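Local coordinates for complement factor H (Mus musculus, PDB 2YBY), which regulates the complement system of innate immunity as a chain of sushi domains, the sixth and seventh of which make up this fragment, at residues Cys69-Val74 with Asp78-Glu83; Val94-Gly99 with Gly105-Thr110. The protein carries 1 engineered substitution. One frame throughout, in Å; residues are numbered along the deposited sequence. Where two conformers were deposited one is given.

Contact 1 (Cys69-Val74 with Asp78-Glu83). With EDO (1,2-ethanediol), chain B.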
loop_
_atom_site.group_PDB
_atom_site.type_symbol
_atom_site.label_atom_id
_atom_site.label_comp_id
_atom_site.label_asym_id
_atom_site.label_seq_id
_atom_site.Cartn_x
_atom_site.Cartn_y
_atom_site.Cartn_z
ATOM N N CYS A 69 3.077 -5.640 -0.873
ATOM C CA CYS A 69 3.555 -6.967 -1.217
ATOM C C CYS A 69 3.846 -6.966 -2.695
ATOM O O CYS A 69 2.938 -6.732 -3.491
ATOM C CB CYS A 69 2.525 -8.036 -0.890
ATOM S SG CYS A 69 1.937 -8.024 0.810
ATOM N N VAL A 70 5.054 -7.315 -3.074
ATOM C CA VAL A 70 5.481 -7.325 -4.462
ATOM C C VAL A 70 5.362 -8.738 -4.995
ATOM O O VAL A 70 5.846 -9.695 -4.357
ATOM C CB VAL A 70 6.926 -6.786 -4.601
ATOM C CG1 VAL A 70 7.435 -6.935 -6.036
ATOM C CG2 VAL A 70 7.000 -5.323 -4.129
ATOM N N PHE A 71 4.721 -8.884 -6.163
ATOM C CA PHE A 71 4.612 -10.170 -6.826
ATOM C C PHE A 71 5.649 -10.218 -7.938
ATOM O O PHE A 71 5.690 -9.296 -8.745
ATOM C CB PHE A 71 3.223 -10.372 -7.441
ATOM C CG PHE A 71 3.113 -11.705 -8.129
ATOM C CD1 PHE A 71 3.132 -12.880 -7.398
ATOM C CD2 PHE A 71 3.102 -11.793 -9.510
ATOM C CE1 PHE A 71 3.064 -14.113 -8.025
ATOM C CE2 PHE A 71 3.021 -13.032 -10.144
ATOM C CZ PHE A 71 2.989 -14.181 -9.395
ATOM N N HIS A 72 6.475 -11.260 -7.989
ATOM C CA HIS A 72 7.465 -11.400 -9.072
ATOM C C HIS A 72 7.852 -12.856 -9.223
ATOM O O HIS A 72 7.417 -13.487 -10.173
ATOM C CB HIS A 72 8.700 -10.488 -8.862
ATOM C CG HIS A 72 9.591 -10.373 -10.066
ATOM N ND1 HIS A 72 10.635 -9.470 -10.102
ATOM C CD2 HIS A 72 9.594 -11.076 -11.222
ATOM C CE1 HIS A 72 11.208 -9.613 -11.286
ATOM N NE2 HIS A 72 10.640 -10.583 -11.983
ATOM N N TYR A 73 8.643 -13.410 -8.275
ATOM C CA TYR A 73 9.157 -14.771 -8.322
ATOM C C TYR A 73 8.267 -15.763 -7.570
ATOM O O TYR A 73 7.848 -15.463 -6.443
ATOM C CB TYR A 73 10.583 -14.793 -7.726
ATOM C CG TYR A 73 11.469 -13.687 -8.264
ATOM C CD1 TYR A 73 12.034 -13.772 -9.529
ATOM C CD2 TYR A 73 11.720 -12.544 -7.517
ATOM C CE1 TYR A 73 12.845 -12.753 -10.032
ATOM C CE2 TYR A 73 12.514 -11.515 -8.010
ATOM C CZ TYR A 73 13.084 -11.623 -9.266
ATOM O OH TYR A 73 13.872 -10.609 -9.762
ATOM N N VAL A 74 8.031 -16.944 -8.160
ATOM C CA VAL A 74 7.306 -18.034 -7.537
ATOM C C VAL A 74 8.210 -19.259 -7.658
ATOM O O VAL A 74 8.586 -19.609 -8.772
ATOM C CB VAL A 74 5.926 -18.333 -8.169
ATOM C CG1 VAL A 74 5.256 -19.507 -7.433
ATOM C CG2 VAL A 74 5.034 -17.086 -8.113
ATOM N N ASP A 78 4.866 -20.227 -11.806
ATOM C CA ASP A 78 4.987 -19.247 -12.864
ATOM C C ASP A 78 5.339 -17.837 -12.352
ATOM O O ASP A 78 4.496 -17.181 -11.727
ATOM C CB ASP A 78 3.654 -19.220 -13.631
ATOM C CG ASP A 78 3.710 -18.589 -15.000
ATOM O OD1 ASP A 78 4.809 -18.504 -15.564
ATOM O OD2 ASP A 78 2.638 -18.212 -15.522
ATOM N N SER A 79 6.570 -17.360 -12.625
ATOM C CA SER A 79 6.992 -16.019 -12.237
ATOM C C SER A 79 6.579 -14.983 -13.281
ATOM O O SER A 79 6.484 -15.318 -14.461
ATOM C CB SER A 79 8.508 -15.974 -12.048
ATOM O OG SER A 79 8.903 -16.861 -11.015
ATOM N N ALA A 80 6.391 -13.726 -12.856
ATOM C CA ALA A 80 6.089 -12.576 -13.724
ATOM C C ALA A 80 7.413 -11.998 -14.318
ATOM O O ALA A 80 8.495 -12.359 -13.833
ATOM C CB ALA A 80 5.384 -11.502 -12.920
ATOM N N TYR A 81 7.337 -11.086 -15.336
ATOM C CA TYR A 81 8.554 -10.488 -15.954
ATOM C C TYR A 81 9.024 -9.213 -15.299
ATOM O O TYR A 81 10.169 -8.786 -15.517
ATOM C CB TYR A 81 8.367 -10.243 -17.453
ATOM C CG TYR A 81 8.124 -11.518 -18.228
ATOM C CD1 TYR A 81 9.061 -12.543 -18.234
ATOM C CD2 TYR A 81 6.983 -11.679 -18.997
ATOM C CE1 TYR A 81 8.826 -13.735 -18.920
ATOM C CE2 TYR A 81 6.737 -12.864 -19.690
ATOM C CZ TYR A 81 7.675 -13.882 -19.667
ATOM O OH TYR A 81 7.465 -15.065 -20.343
ATOM N N TRP A 82 8.146 -8.565 -14.543
ATOM C CA TRP A 82 8.508 -7.370 -13.802
ATOM C C TRP A 82 7.719 -7.389 -12.526
ATOM O O TRP A 82 6.665 -8.017 -12.473
ATOM C CB TRP A 82 8.242 -6.080 -14.590
ATOM C CG TRP A 82 6.788 -5.822 -14.854
ATOM C CD1 TRP A 82 5.872 -5.293 -13.985
ATOM C CD2 TRP A 82 6.110 -5.994 -16.094
ATOM N NE1 TRP A 82 4.654 -5.170 -14.599
ATOM C CE2 TRP A 82 4.786 -5.536 -15.916
ATOM C CE3 TRP A 82 6.525 -6.364 -17.381
ATOM C CZ2 TRP A 82 3.842 -5.568 -16.940
ATOM C CZ3 TRP A 82 5.587 -6.422 -18.386
ATOM C CH2 TRP A 82 4.258 -6.044 -18.162
ATOM N N GLU A 83 8.173 -6.609 -11.567
ATOM C CA GLU A 83 7.572 -6.500 -10.240
ATOM C C GLU A 83 6.186 -5.868 -10.293
ATOM O O GLU A 83 6.050 -4.749 -10.783
ATOM C CB GLU A 83 8.454 -5.633 -9.339
ATOM C CG GLU A 83 9.780 -6.270 -8.986
ATOM C CD GLU A 83 10.650 -5.418 -8.085
ATOM O OE1 GLU A 83 10.128 -4.436 -7.507
ATOM O OE2 GLU A 83 11.862 -5.713 -7.982
HETATM C C1 EDO B . 1.502 -16.669 -11.835
HETATM O O1 EDO B . 1.975 -17.451 -10.728
HETATM C C2 EDO B . -0.013 -16.604 -11.858
HETATM O O2 EDO B . -0.409 -15.404 -11.203
HETATM O O HOH W 1 11.504 -8.577 -7.922
HETATM O O HOH W 2 11.577 -11.881 -14.274
HETATM O O HOH W 3 9.524 -19.501 -11.394
#

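Contact 2 (Val94-Gly99 with Gly105-Thr110). With EDO (1,2-ethanediol), chain B.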
loop_
_atom_site.group_PDB
_atom_site.type_symbol
_atom_site.label_atom_id
_atom_site.label_comp_id
_atom_site.label_asym_id
_atom_site.label_seq_id
_atom_site.Cartn_x
_atom_site.Cartn_y
_atom_site.Cartn_z
ATOM N N VAL A 94 -1.851 -17.883 -7.748
ATOM C CA VAL A 94 -0.527 -18.264 -8.218
ATOM C C VAL A 94 -0.661 -19.584 -8.984
ATOM O O VAL A 94 -1.408 -20.463 -8.574
ATOM C CB VAL A 94 0.393 -18.393 -6.994
ATOM C CG1 VAL A 94 1.770 -18.924 -7.338
ATOM C CG2 VAL A 94 0.504 -17.059 -6.282
ATOM N N GLN A 95 0.118 -19.717 -10.033
ATOM C CA GLN A 95 0.165 -20.873 -10.906
ATOM C C GLN A 95 1.339 -21.758 -10.460
ATOM O O GLN A 95 2.475 -21.445 -10.775
ATOM C CB GLN A 95 0.335 -20.394 -12.369
ATOM C CG GLN A 95 0.766 -21.432 -13.393
ATOM C CD GLN A 95 -0.400 -22.250 -13.817
ATOM O OE1 GLN A 95 -1.131 -21.869 -14.728
ATOM N NE2 GLN A 95 -0.613 -23.367 -13.141
ATOM N N CYS A 96 1.052 -22.800 -9.688
ATOM C CA CYS A 96 2.057 -23.790 -9.259
ATOM C C CYS A 96 2.219 -24.863 -10.345
ATOM O O CYS A 96 1.313 -25.055 -11.159
ATOM C CB CYS A 96 1.665 -24.423 -7.933
ATOM S SG CYS A 96 1.650 -23.271 -6.547
ATOM N N TYR A 97 3.351 -25.591 -10.318
ATOM C CA TYR A 97 3.608 -26.686 -11.279
ATOM C C TYR A 97 3.788 -28.056 -10.647
ATOM O O TYR A 97 4.136 -28.156 -9.484
ATOM C CB TYR A 97 4.903 -26.391 -12.054
ATOM C CG TYR A 97 4.872 -25.162 -12.935
ATOM C CD1 TYR A 97 3.837 -24.958 -13.844
ATOM C CD2 TYR A 97 5.954 -24.297 -12.987
ATOM C CE1 TYR A 97 3.841 -23.864 -14.708
ATOM C CE2 TYR A 97 5.960 -23.190 -13.826
ATOM C CZ TYR A 97 4.898 -22.969 -14.684
ATOM O OH TYR A 97 4.893 -21.868 -15.516
ATOM N N ASN A 98 3.619 -29.117 -11.465
ATOM C CA ASN A 98 3.945 -30.513 -11.183
ATOM C C ASN A 98 3.481 -31.144 -9.874
ATOM O O ASN A 98 4.215 -31.952 -9.287
ATOM C CB ASN A 98 5.474 -30.701 -11.322
ATOM C CG ASN A 98 6.113 -29.961 -12.485
ATOM O OD1 ASN A 98 5.628 -30.001 -13.626
ATOM N ND2 ASN A 98 7.234 -29.277 -12.228
ATOM N N GLY A 99 2.251 -30.861 -9.462
ATOM C CA GLY A 99 1.722 -31.420 -8.224
ATOM C C GLY A 99 2.104 -30.636 -6.981
ATOM O O GLY A 99 1.684 -31.004 -5.877
ATOM N N GLY A 105 -5.907 -24.896 -0.957
ATOM C CA GLY A 105 -6.984 -25.254 -1.869
ATOM C C GLY A 105 -6.931 -24.558 -3.207
ATOM O O GLY A 105 -6.816 -25.208 -4.251
ATOM N N GLN A 106 -7.007 -23.224 -3.184
ATOM C CA GLN A 106 -7.070 -22.427 -4.397
ATOM C C GLN A 106 -5.748 -21.825 -4.860
ATOM O O GLN A 106 -5.748 -21.146 -5.879
ATOM C CB GLN A 106 -8.117 -21.316 -4.197
ATOM C CG GLN A 106 -9.549 -21.827 -4.018
ATOM C CD GLN A 106 -10.035 -22.612 -5.220
ATOM O OE1 GLN A 106 -9.732 -22.279 -6.370
ATOM N NE2 GLN A 106 -10.773 -23.686 -4.996
ATOM N N ASP A 107 -4.623 -22.084 -4.183
ATOM C CA ASP A 107 -3.346 -21.486 -4.573
ATOM C C ASP A 107 -3.428 -19.957 -4.665
ATOM O O ASP A 107 -2.815 -19.347 -5.557
ATOM C CB ASP A 107 -2.779 -22.084 -5.853
ATOM C CG ASP A 107 -2.333 -23.519 -5.690
ATOM O OD1 ASP A 107 -2.068 -23.934 -4.525
ATOM O OD2 ASP A 107 -2.199 -24.214 -6.720
ATOM N N THR A 108 -4.151 -19.347 -3.729
ATOM C CA THR A 108 -4.233 -17.887 -3.673
ATOM C C THR A 108 -3.312 -17.385 -2.575
ATOM O O THR A 108 -3.048 -18.096 -1.602
ATOM C CB THR A 108 -5.656 -17.416 -3.491
ATOM O OG1 THR A 108 -6.158 -17.994 -2.304
ATOM C CG2 THR A 108 -6.531 -17.777 -4.662
ATOM N N MET A 109 -2.753 -16.199 -2.789
ATOM C CA MET A 109 -1.875 -15.530 -1.821
ATOM C C MET A 109 -2.570 -14.223 -1.523
ATOM O O MET A 109 -3.043 -13.588 -2.473
ATOM C CB MET A 109 -0.548 -15.109 -2.463
ATOM C CG MET A 109 0.535 -15.994 -2.261
ATOM S SD MET A 109 2.118 -15.408 -2.796
ATOM C CE MET A 109 1.905 -14.669 -4.344
ATOM N N THR A 110 -2.544 -13.777 -0.249
ATOM C CA THR A 110 -3.164 -12.517 0.146
ATOM C C THR A 110 -2.064 -11.636 0.727
ATOM O O THR A 110 -1.194 -12.127 1.448
ATOM C CB THR A 110 -4.292 -12.791 1.126
ATOM O OG1 THR A 110 -5.281 -13.580 0.435
ATOM C CG2 THR A 110 -4.929 -11.512 1.666
HETATM C C1 EDO B . 1.502 -16.669 -11.835
HETATM O O1 EDO B . 1.975 -17.451 -10.728
HETATM C C2 EDO B . -0.013 -16.604 -11.858
HETATM O O2 EDO B . -0.409 -15.404 -11.203
HETATM O O HOH W 4 -1.815 -23.099 -8.901
#

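Contact 1 (Cys69-Val74 with Asp78-Glu83)
In the seventh sushi domain the end of strand 66-71 and the loop leading to strand 84-87 fold back on each other, His72 and Tyr73 facing Ala80 and Ser79. The two touching parts run 159° apart, so they are close to antiparallel, yet beyond Phe71 neither side is regular strand. Two bonds fix the pairing. Ala80 N donates to His72 O at 2.9 Å, lying in the carbonyl plane. Val74 N gives its hydrogen to the hydroxyl Ser79 OG at 3.0 Å and 165°, a side-chain oxygen doing the work of a main-chain acceptor. One water also spans Ser79 OG and Val74 O.

The imidazole of His72 is swung over the loop by its first torsion, with CG opposite the backbone N (chi1 -168°). One ring face then looks onto the Trp82-Glu83 peptide, while Glu83 CG approaches His72 ND1 to 3.5 Å. His72 NE2 is 3.3 Å from Ala80 O, but the angle is too poor for a bond; a water in the ring plane, 2.8 Å from His72 NE2, bridges to that carbonyl instead. Two separate carbon contacts add to this: Val70 CG1 packs on the aliphatic Glu83 CB at 3.7 Å, and Phe71 CE2 meets the methyl Ala80 CB at 4.0 Å.

Glycol O1, probably from the crystallisation liquor, donates to Asp78 O near the edge of the Phe71 ring. The loop joins two adjacent antiparallel strands: 66-71 pairs with 84-87 through backbone bonds of Phe71 with Lys84 and of Cys69 with Tyr86. Trp116 of strand 115-117 packs on Phe71 and bonds Val70 O, and the Cys69-Cys111 disulfide ties the strand to 108-112.

Contact 2 (Val94-Gly99 with Gly105-Thr110)
Met109 reaches Val94 through a first torsion well off the staggered position (chi1 -97°) and a bend at its thioether (chi3 -44°), which together carry CE to Val94 CG2. Val94 CG2 and Met109 CE are 3.4 Å apart, shorter than usual for two carbons, and with the unusual chi1 this suggests local strain or a doubtful placement of the methyl.

The backbones are joined by Val94 N donating to Asp107 O at 2.8 Å and 166°. This bond continues the ladder in which Met109 pairs with Leu92, just past the end of strand 91-93. The carboxylate of Asp107 turns inward near the disulfide sulfur: Asp107 OD2 is 4.0 Å from Cys96 SG, a packing distance. A water links Val94 O (2.7 Å) with Cys96 N (3.0 Å) and lies close to Asp107 OD2, though that last approach is short enough to be doubtful. The other oxygen, Asp107 OD1, accepts from Leu102 N, so the side chain also fastens the intervening loop. Gln95 N donates a nearly straight hydrogen bond to O1 of the 1,2-ethanediol, 3.0 Å away.

Cys96 pairs with Cys122, the second-to-fourth cysteine bridge that, with a first-to-third bridge, defines the sushi (complement control protein) module.

How the contacts relate
Both contacts belong to the second sushi repeat of the fragment, with centres about 14 Å apart on the same side of the chain's centre. They follow in series: contact 1 closes at Glu83, strands 84-87 and 91-93 intervene, and contact 2 opens at Val94. They also touch directly. Asp78 N lies 2.9 Å from Gln95 O, a probable hydrogen bond, while Val74 CG1 packs on Val94 CG1 and Phe71 CD1 meets Met109 CE at 3.7 Å. One glycol, also bound to Lys93 O, sits in the seam. The sheets holding strands 66-71 and 108-112 thus share a small apolar core, closed at its two ends by the Cys69-Cys111 and Cys96-Cys122 disulfides.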